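PDB 6NVM: rRNA adenine N-6-methyltransferase from Saccharopolyspora erythraea, which uses S-adenosyl-L-methionine to dimethylate a single adenine of 23S rRNA, reducing the affinity of ribosomes for macrolide-lincosamide-streptogramin B antibiotics. Local coordinates for residues R61-A66 and T85-D90; W152-P157 and M216-R221; M187-F192 and Q284-F289. All coordinates share one frame; numbering follows the deposited sequence.

How the contacts relate
The three contacts run across the protein from the part predicted to bind the cofactor toward the C-terminal helices. Contact 1 pairs two helices on one face of the seven-stranded mixed sheet. Contact 2, centred about 18 Å from it, sets helix 146-155 against strand 213-220. Thr65 O to Arg217 NH1 (2.6 Å, probably a hydrogen bond) links the end of helix 56-65 to that strand, from whose other face Leu218 meets helix 146-155. The centre of contact 3 is about 16 Å from that of contact 2 and about 30 Å from that of contact 1. Contacts 2 and 3 alternate along the chain, and Arg221 touches turn 187-192, so contact 3 carries the packing on from the core to helix 282-292.

Contact 1: R61-A66 and T85-D90; sequences RIAETA and TRELAD
Ala63 and Leu88 bring helices 56-65 and 83-89 to their nearest backbone approach, with their CA atoms 5.6 Å apart. A spacing this short is possible because the residue on the first helix ends at its methyl group. Ala63 CB points at the partner helix and is met by two residues that follow each other in sequence: Glu87 presents its CB at 4.1 Å, and Leu88 brings up its CD2 branch.

The leucine does not start out aimed at the contact. Its first torsion (chi1 -57°) places CG anti to the carbonyl carbon, and with chi2 at 172° the CD2 methyl swings back to lie 4.0 Å from Ala63 CA. Leu88 CD1 stays 6.3 Å from Ala63 CB, while the side chain as a whole also packs on Val138 and Val95 of the sheet beneath. On the other helix Ile62 likewise reaches Val138, which shows that both helices lie on the same face of the sheet, the layering of neighbouring helices on parallel strands that belongs to the Rossmann-like methyltransferase fold. Glu87 touches with its first side-chain carbon, and the rest of its chain extends onward to the carboxylate; its side chain lies about 9 Å from that of Leu53, predicted to bind S-adenosyl-L-methionine.

Within 61-66, Arg61 O is gripped twice by Thr65, through N and through OG1 (2.8 Å), from opposite faces of the carbonyl plane. The hydroxyl sits 39° above that plane.

Across the interface the contacts are carbon to carbon, consistent with cohesion by shape and dispersion rather than by directional bonds. Glu64 OE2 and Glu87 OE1 stand 6.9 Å apart at its margin; these like charges probably repel mildly, so the carboxylates are unlikely to add attraction to the alanine-leucine packing.

Contact 2: W152-P157 and M216-R221; sequences WCLEAP and MRLRRR
The end of helix 146-155 lies over strand 213-220 with CA spacings of 8.4 Å for Cys153 with Leu218 and 8.3 Å for Leu154 with Arg220, a separation bridged by side chains. Leu218 points from the strand at the helix, and its CD1 methyl does the touching: it meets Leu154 CD2 at 4.0 Å and, more loosely, Cys153 CB at 4.5 Å. The two leucine side chains cross at about a right angle and meet through one methyl each. Leu154 also rests on Phe192 of the next strand, and Cys153 on Ile159 and Ala162, which extends the apolar patch over neighbouring strands.

Two residues further along the strand, Arg220 points the same way. CG is anti to the backbone N (chi1 -167°), and a bend at chi3 (73°) turns the guanidinium so that Pro157 O lies 3.3 Å above one face, offset toward the rim. Although NE is 3.4 Å from Pro157 O, the angle is too poor for a hydrogen bond; NE instead donates to Ile159 O, which fixes the group beside the helix-to-strand turn.

Arg217 and Arg219, alternating with these residues, point to the other face, where they form salt bridges with Glu195 and with Glu67 and Glu193. A helix layered on a mixed sheet whose strand order is 3-2-1-4-5-7-6 is the mark of the class I, Rossmann-like methyltransferase fold.

Contact 3: M187-F192 and Q284-F289; sequences MTWPLF and QWLRLF
With CG anti to the backbone N (chi1 -166°), Trp189 sets the CD1 edge of its indole against Leu286, whose CG lies beside its own backbone N (chi1 -67°). The meeting joins the turn between helix 183-188 and strand 192-200 of the Rossmann-like core to the C-terminal helices, an arrangement in keeping with the two-part build of Erm methyltransferases.

Leu286 is the sole residue of 284-289 in contact with 187-192, and it divides its branches between two neighbours. CD1 comes to the edge of the indole, near the ring plane, 4.0 Å from Trp189 CD1, and the two side chains cross at about a right angle; the contact is therefore with the five-membered ring's rim rather than over a ring face. CD2 leans on Pro190 CG at a looser 4.5 Å. Beyond these segments Leu286 also touches Leu225, while Pro190 packs on Tyr234 of helix 228-243, so the leucine and the proline belong to a wider apolar seam.

The indole has other neighbours. Arg221 makes a cation-pi contact with it and donates from NE to Trp189 O, linking this turn to the end of strand 213-220. Phe192 O stands 3.7 Å above one face of the ring, offset toward the rim.

The turn that displays Trp189 and Pro190 is closed by a shared acceptor: Thr188 O receives both Leu191 N and Phe192 N, each at 2.8 Å.

Contact 1: R61-A66 and T85-D90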
# COMPACT_ATOMS: atom_id res chain seq x y z
N ARG A 61 16.01 8.04 0.58
CA ARG A 61 15.41 6.90 1.26
C ARG A 61 14.24 6.34 0.47
O ARG A 61 14.08 5.12 0.35
CB ARG A 61 14.97 7.33 2.66
CG ARG A 61 14.39 6.23 3.52
CD ARG A 61 15.47 5.28 3.97
NE ARG A 61 14.97 4.33 4.97
CZ ARG A 61 15.65 3.29 5.41
NH1 ARG A 61 16.87 3.04 4.94
NH2 ARG A 61 15.11 2.48 6.31
N ILE A 62 13.40 7.22 -0.09
CA ILE A 62 12.29 6.77 -0.92
C ILE A 62 12.80 5.97 -2.11
O ILE A 62 12.30 4.88 -2.42
CB ILE A 62 11.44 7.97 -1.37
CG1 ILE A 62 10.84 8.68 -0.15
CG2 ILE A 62 10.35 7.53 -2.33
CD1 ILE A 62 10.29 10.05 -0.44
N ALA A 63 13.80 6.52 -2.82
CA ALA A 63 14.30 5.85 -4.02
C ALA A 63 14.87 4.48 -3.69
O ALA A 63 14.64 3.51 -4.43
CB ALA A 63 15.34 6.73 -4.70
N GLU A 64 15.61 4.37 -2.59
CA GLU A 64 16.15 3.08 -2.18
C GLU A 64 15.05 2.12 -1.72
O GLU A 64 15.15 0.91 -1.95
CB GLU A 64 17.18 3.29 -1.07
CG GLU A 64 18.40 4.09 -1.53
CD GLU A 64 19.21 4.68 -0.39
OE1 GLU A 64 18.67 4.81 0.73
OE2 GLU A 64 20.39 5.03 -0.62
N THR A 65 13.99 2.65 -1.11
CA THR A 65 12.89 1.80 -0.65
C THR A 65 12.16 1.14 -1.81
O THR A 65 11.57 0.06 -1.64
CB THR A 65 11.90 2.65 0.17
OG1 THR A 65 12.53 3.09 1.37
CG2 THR A 65 10.64 1.86 0.52
N ALA A 66 12.15 1.77 -2.98
CA ALA A 66 11.34 1.28 -4.08
C ALA A 66 11.86 -0.02 -4.69
O ALA A 66 11.17 -0.61 -5.52
CB ALA A 66 11.23 2.35 -5.16
N THR A 85 12.29 12.30 -8.91
CA THR A 85 12.24 11.70 -10.24
C THR A 85 13.64 11.41 -10.77
O THR A 85 13.88 10.37 -11.39
CB THR A 85 11.49 12.63 -11.20
OG1 THR A 85 10.32 13.16 -10.55
CG2 THR A 85 11.09 11.88 -12.46
N ARG A 86 14.58 12.33 -10.54
CA ARG A 86 15.96 12.12 -10.98
C ARG A 86 16.57 10.90 -10.30
O ARG A 86 17.27 10.10 -10.94
CB ARG A 86 16.80 13.36 -10.67
CG ARG A 86 16.34 14.65 -11.34
CD ARG A 86 17.08 15.86 -10.76
NE ARG A 86 16.44 17.13 -11.11
CZ ARG A 86 16.82 17.94 -12.09
NH1 ARG A 86 17.86 17.64 -12.86
NH2 ARG A 86 16.16 19.07 -12.30
N GLU A 87 16.33 10.75 -9.00
CA GLU A 87 16.93 9.64 -8.28
C GLU A 87 16.30 8.31 -8.65
O GLU A 87 16.99 7.28 -8.66
CB GLU A 87 16.86 9.92 -6.78
CG GLU A 87 17.62 11.21 -6.45
CD GLU A 87 17.93 11.39 -4.99
OE1 GLU A 87 17.88 10.40 -4.23
OE2 GLU A 87 18.23 12.55 -4.61
N LEU A 88 15.00 8.30 -8.98
CA LEU A 88 14.38 7.10 -9.51
C LEU A 88 14.96 6.74 -10.87
O LEU A 88 15.21 5.56 -11.15
CB LEU A 88 12.87 7.29 -9.62
CG LEU A 88 12.12 7.65 -8.35
CD1 LEU A 88 10.68 7.99 -8.68
CD2 LEU A 88 12.21 6.52 -7.34
N ALA A 89 15.15 7.74 -11.73
CA ALA A 89 15.65 7.49 -13.08
C ALA A 89 17.09 6.99 -13.08
O ALA A 89 17.50 6.32 -14.03
CB ALA A 89 15.55 8.76 -13.92
N ASP A 90 17.87 7.29 -12.03
CA ASP A 90 19.22 6.76 -11.90
C ASP A 90 19.24 5.26 -11.68
O ASP A 90 20.27 4.62 -11.94
CB ASP A 90 19.94 7.43 -10.73
CG ASP A 90 20.43 8.83 -11.05
OD1 ASP A 90 20.48 9.19 -12.24
OD2 ASP A 90 20.77 9.55 -10.09

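Contact 2: W152-P157 and M216-R221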
# COMPACT_ATOMS: atom_id res chain seq x y z
N TRP A 152 -5.57 1.81 -6.77
CA TRP A 152 -4.95 1.73 -8.09
C TRP A 152 -3.83 0.69 -8.08
O TRP A 152 -3.74 -0.16 -8.98
CB TRP A 152 -4.41 3.10 -8.50
CG TRP A 152 -3.95 3.19 -9.92
CD1 TRP A 152 -4.63 3.72 -10.97
CD2 TRP A 152 -2.69 2.74 -10.45
NE1 TRP A 152 -3.88 3.63 -12.12
CE2 TRP A 152 -2.69 3.02 -11.83
CE3 TRP A 152 -1.57 2.12 -9.89
CZ2 TRP A 152 -1.61 2.71 -12.65
CZ3 TRP A 152 -0.50 1.81 -10.72
CH2 TRP A 152 -0.53 2.11 -12.08
N CYS A 153 -2.98 0.74 -7.05
CA CYS A 153 -1.85 -0.19 -6.96
C CYS A 153 -2.32 -1.61 -6.68
O CYS A 153 -1.79 -2.57 -7.27
CB CYS A 153 -0.89 0.28 -5.86
SG CYS A 153 -0.08 1.86 -6.20
N LEU A 154 -3.28 -1.79 -5.77
CA LEU A 154 -3.76 -3.13 -5.47
C LEU A 154 -4.37 -3.80 -6.70
O LEU A 154 -4.30 -5.02 -6.83
CB LEU A 154 -4.80 -3.08 -4.35
CG LEU A 154 -4.26 -2.68 -2.98
CD1 LEU A 154 -5.42 -2.46 -2.03
CD2 LEU A 154 -3.31 -3.73 -2.44
N GLU A 155 -4.94 -3.01 -7.61
CA GLU A 155 -5.62 -3.57 -8.76
C GLU A 155 -4.72 -3.76 -9.98
O GLU A 155 -5.16 -4.35 -10.97
CB GLU A 155 -6.81 -2.68 -9.13
CG GLU A 155 -7.91 -2.68 -8.06
CD GLU A 155 -9.26 -2.25 -8.59
OE1 GLU A 155 -9.60 -2.63 -9.73
OE2 GLU A 155 -9.99 -1.53 -7.86
N ALA A 156 -3.47 -3.30 -9.93
CA ALA A 156 -2.55 -3.47 -11.05
C ALA A 156 -1.91 -4.86 -10.98
O ALA A 156 -1.07 -5.10 -10.12
CB ALA A 156 -1.47 -2.39 -11.03
N PRO A 157 -2.27 -5.79 -11.87
CA PRO A 157 -1.83 -7.18 -11.68
C PRO A 157 -0.33 -7.40 -11.83
O PRO A 157 0.16 -8.41 -11.32
CB PRO A 157 -2.62 -7.95 -12.75
CG PRO A 157 -2.97 -6.94 -13.77
CD PRO A 157 -3.17 -5.65 -13.03
N MET A 216 5.42 4.45 3.31
CA MET A 216 4.91 3.09 3.41
C MET A 216 5.09 2.41 2.06
O MET A 216 5.18 3.06 1.02
CB MET A 216 3.43 3.07 3.83
CG MET A 216 2.47 3.72 2.84
SD MET A 216 0.74 3.55 3.33
CE MET A 216 0.52 1.78 3.21
N ARG A 217 5.15 1.08 2.10
CA ARG A 217 5.40 0.29 0.90
C ARG A 217 4.48 -0.91 0.86
O ARG A 217 4.26 -1.58 1.87
CB ARG A 217 6.87 -0.17 0.86
CG ARG A 217 7.23 -1.05 -0.33
CD ARG A 217 8.74 -1.30 -0.38
NE ARG A 217 9.22 -1.87 0.88
CZ ARG A 217 10.50 -1.97 1.22
NH1 ARG A 217 11.45 -1.55 0.40
NH2 ARG A 217 10.83 -2.49 2.39
N LEU A 218 3.92 -1.16 -0.32
CA LEU A 218 3.25 -2.42 -0.64
C LEU A 218 4.18 -3.26 -1.51
O LEU A 218 4.83 -2.74 -2.42
CB LEU A 218 1.94 -2.19 -1.40
CG LEU A 218 0.93 -1.20 -0.83
CD1 LEU A 218 -0.32 -1.19 -1.69
CD2 LEU A 218 0.60 -1.56 0.60
N ARG A 219 4.25 -4.56 -1.22
CA ARG A 219 4.97 -5.50 -2.08
C ARG A 219 3.99 -6.59 -2.48
O ARG A 219 3.41 -7.26 -1.61
CB ARG A 219 6.18 -6.12 -1.37
CG ARG A 219 7.09 -5.10 -0.68
CD ARG A 219 8.33 -5.75 -0.06
NE ARG A 219 9.25 -6.19 -1.10
CZ ARG A 219 9.31 -7.43 -1.59
NH1 ARG A 219 8.51 -8.38 -1.14
NH2 ARG A 219 10.18 -7.70 -2.56
N ARG A 220 3.80 -6.77 -3.79
CA ARG A 220 3.00 -7.88 -4.27
C ARG A 220 3.81 -9.17 -4.14
O ARG A 220 4.90 -9.28 -4.70
CB ARG A 220 2.59 -7.66 -5.73
CG ARG A 220 1.50 -8.62 -6.19
CD ARG A 220 1.05 -8.32 -7.60
NE ARG A 220 2.06 -8.71 -8.57
CZ ARG A 220 2.29 -9.97 -8.96
NH1 ARG A 220 1.57 -10.96 -8.45
NH2 ARG A 220 3.23 -10.23 -9.85
N ARG A 221 3.27 -10.13 -3.38
CA ARG A 221 4.00 -11.36 -3.12
C ARG A 221 4.21 -12.15 -4.40
O ARG A 221 3.29 -12.32 -5.20
CB ARG A 221 3.24 -12.23 -2.11
CG ARG A 221 2.92 -11.55 -0.79
CD ARG A 221 2.14 -12.49 0.14
NE ARG A 221 1.69 -11.82 1.35
CZ ARG A 221 2.42 -11.68 2.46
NH1 ARG A 221 3.66 -12.16 2.51
NH2 ARG A 221 1.91 -11.04 3.50

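Contact 3: M187-F192 and Q284-F289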
# COMPACT_ATOMS: atom_id res chain seq x y z
N MET A 187 -7.65 -8.14 4.28
CA MET A 187 -8.23 -8.79 3.11
C MET A 187 -7.18 -9.09 2.05
O MET A 187 -7.23 -10.13 1.39
CB MET A 187 -9.33 -7.91 2.52
CG MET A 187 -10.57 -7.77 3.39
SD MET A 187 -11.75 -9.12 3.16
CE MET A 187 -12.38 -8.76 1.52
N THR A 188 -6.23 -8.17 1.85
CA THR A 188 -5.24 -8.29 0.79
C THR A 188 -3.93 -8.91 1.25
O THR A 188 -3.05 -9.16 0.42
CB THR A 188 -4.95 -6.92 0.16
OG1 THR A 188 -4.41 -6.04 1.15
CG2 THR A 188 -6.21 -6.31 -0.42
N TRP A 189 -3.78 -9.18 2.55
CA TRP A 189 -2.55 -9.75 3.08
C TRP A 189 -2.11 -11.01 2.36
O TRP A 189 -0.89 -11.22 2.22
CB TRP A 189 -2.72 -10.02 4.58
CG TRP A 189 -1.45 -10.28 5.30
CD1 TRP A 189 -0.94 -11.50 5.66
CD2 TRP A 189 -0.51 -9.30 5.74
NE1 TRP A 189 0.26 -11.33 6.31
CE2 TRP A 189 0.55 -9.99 6.37
CE3 TRP A 189 -0.46 -7.91 5.68
CZ2 TRP A 189 1.64 -9.33 6.94
CZ3 TRP A 189 0.63 -7.25 6.23
CH2 TRP A 189 1.66 -7.97 6.86
N PRO A 190 -3.00 -11.91 1.91
CA PRO A 190 -2.53 -13.08 1.16
C PRO A 190 -1.87 -12.71 -0.16
O PRO A 190 -1.12 -13.54 -0.69
CB PRO A 190 -3.80 -13.89 0.95
CG PRO A 190 -4.71 -13.47 2.04
CD PRO A 190 -4.43 -12.01 2.23
N LEU A 191 -2.11 -11.51 -0.69
CA LEU A 191 -1.52 -11.08 -1.95
C LEU A 191 -0.44 -10.03 -1.79
O LEU A 191 0.47 -9.98 -2.62
CB LEU A 191 -2.59 -10.52 -2.89
CG LEU A 191 -3.77 -11.42 -3.27
CD1 LEU A 191 -4.69 -10.71 -4.26
CD2 LEU A 191 -3.27 -12.73 -3.84
N PHE A 192 -0.51 -9.20 -0.74
CA PHE A 192 0.38 -8.06 -0.56
C PHE A 192 0.95 -8.01 0.85
O PHE A 192 0.24 -8.23 1.83
CB PHE A 192 -0.35 -6.75 -0.82
CG PHE A 192 -0.48 -6.40 -2.26
CD1 PHE A 192 -1.56 -6.87 -3.00
CD2 PHE A 192 0.46 -5.60 -2.89
CE1 PHE A 192 -1.68 -6.56 -4.34
CE2 PHE A 192 0.34 -5.28 -4.22
CZ PHE A 192 -0.73 -5.77 -4.94
N GLN A 284 -2.51 -14.02 12.58
CA GLN A 284 -3.58 -14.70 13.32
C GLN A 284 -4.78 -14.98 12.41
O GLN A 284 -5.39 -16.04 12.50
CB GLN A 284 -3.98 -13.85 14.52
CG GLN A 284 -2.88 -13.80 15.57
CD GLN A 284 -3.19 -12.86 16.72
OE1 GLN A 284 -3.47 -11.69 16.51
NE2 GLN A 284 -3.14 -13.39 17.94
N TRP A 285 -5.13 -14.03 11.53
CA TRP A 285 -6.21 -14.27 10.58
C TRP A 285 -5.92 -15.48 9.70
O TRP A 285 -6.82 -16.29 9.42
CB TRP A 285 -6.44 -13.04 9.72
CG TRP A 285 -7.12 -11.89 10.41
CD1 TRP A 285 -6.57 -10.68 10.71
CD2 TRP A 285 -8.48 -11.84 10.86
NE1 TRP A 285 -7.50 -9.88 11.32
CE2 TRP A 285 -8.68 -10.57 11.43
CE3 TRP A 285 -9.54 -12.75 10.84
CZ2 TRP A 285 -9.90 -10.18 11.98
CZ3 TRP A 285 -10.76 -12.36 11.38
CH2 TRP A 285 -10.92 -11.09 11.94
N LEU A 286 -4.68 -15.63 9.24
CA LEU A 286 -4.32 -16.77 8.42
C LEU A 286 -4.46 -18.08 9.19
O LEU A 286 -4.99 -19.07 8.67
CB LEU A 286 -2.88 -16.62 7.91
CG LEU A 286 -2.61 -15.50 6.92
CD1 LEU A 286 -1.10 -15.39 6.68
CD2 LEU A 286 -3.35 -15.76 5.63
N ARG A 287 -3.97 -18.11 10.43
CA ARG A 287 -4.10 -19.31 11.24
C ARG A 287 -5.56 -19.62 11.54
O ARG A 287 -5.98 -20.78 11.51
CB ARG A 287 -3.31 -19.15 12.54
CG ARG A 287 -1.80 -19.32 12.38
CD ARG A 287 -1.16 -19.82 13.68
NE ARG A 287 -1.40 -18.90 14.79
CZ ARG A 287 -0.68 -17.82 15.04
NH1 ARG A 287 0.35 -17.50 14.26
NH2 ARG A 287 -0.97 -17.05 16.07
N LEU A 288 -6.35 -18.58 11.84
CA LEU A 288 -7.78 -18.77 12.07
C LEU A 288 -8.44 -19.44 10.87
O LEU A 288 -9.21 -20.39 11.02
CB LEU A 288 -8.43 -17.42 12.38
CG LEU A 288 -9.89 -17.40 12.85
CD1 LEU A 288 -10.00 -17.97 14.26
CD2 LEU A 288 -10.44 -15.97 12.79
N PHE A 289 -8.14 -18.94 9.67
CA PHE A 289 -8.75 -19.50 8.47
C PHE A 289 -8.26 -20.91 8.22
O PHE A 289 -9.04 -21.79 7.84
CB PHE A 289 -8.44 -18.62 7.26
CG PHE A 289 -8.94 -19.20 5.96
CD1 PHE A 289 -10.30 -19.23 5.69
CD2 PHE A 289 -8.06 -19.73 5.04
CE1 PHE A 289 -10.76 -19.78 4.51
CE2 PHE A 289 -8.52 -20.29 3.86
CZ PHE A 289 -9.88 -20.31 3.59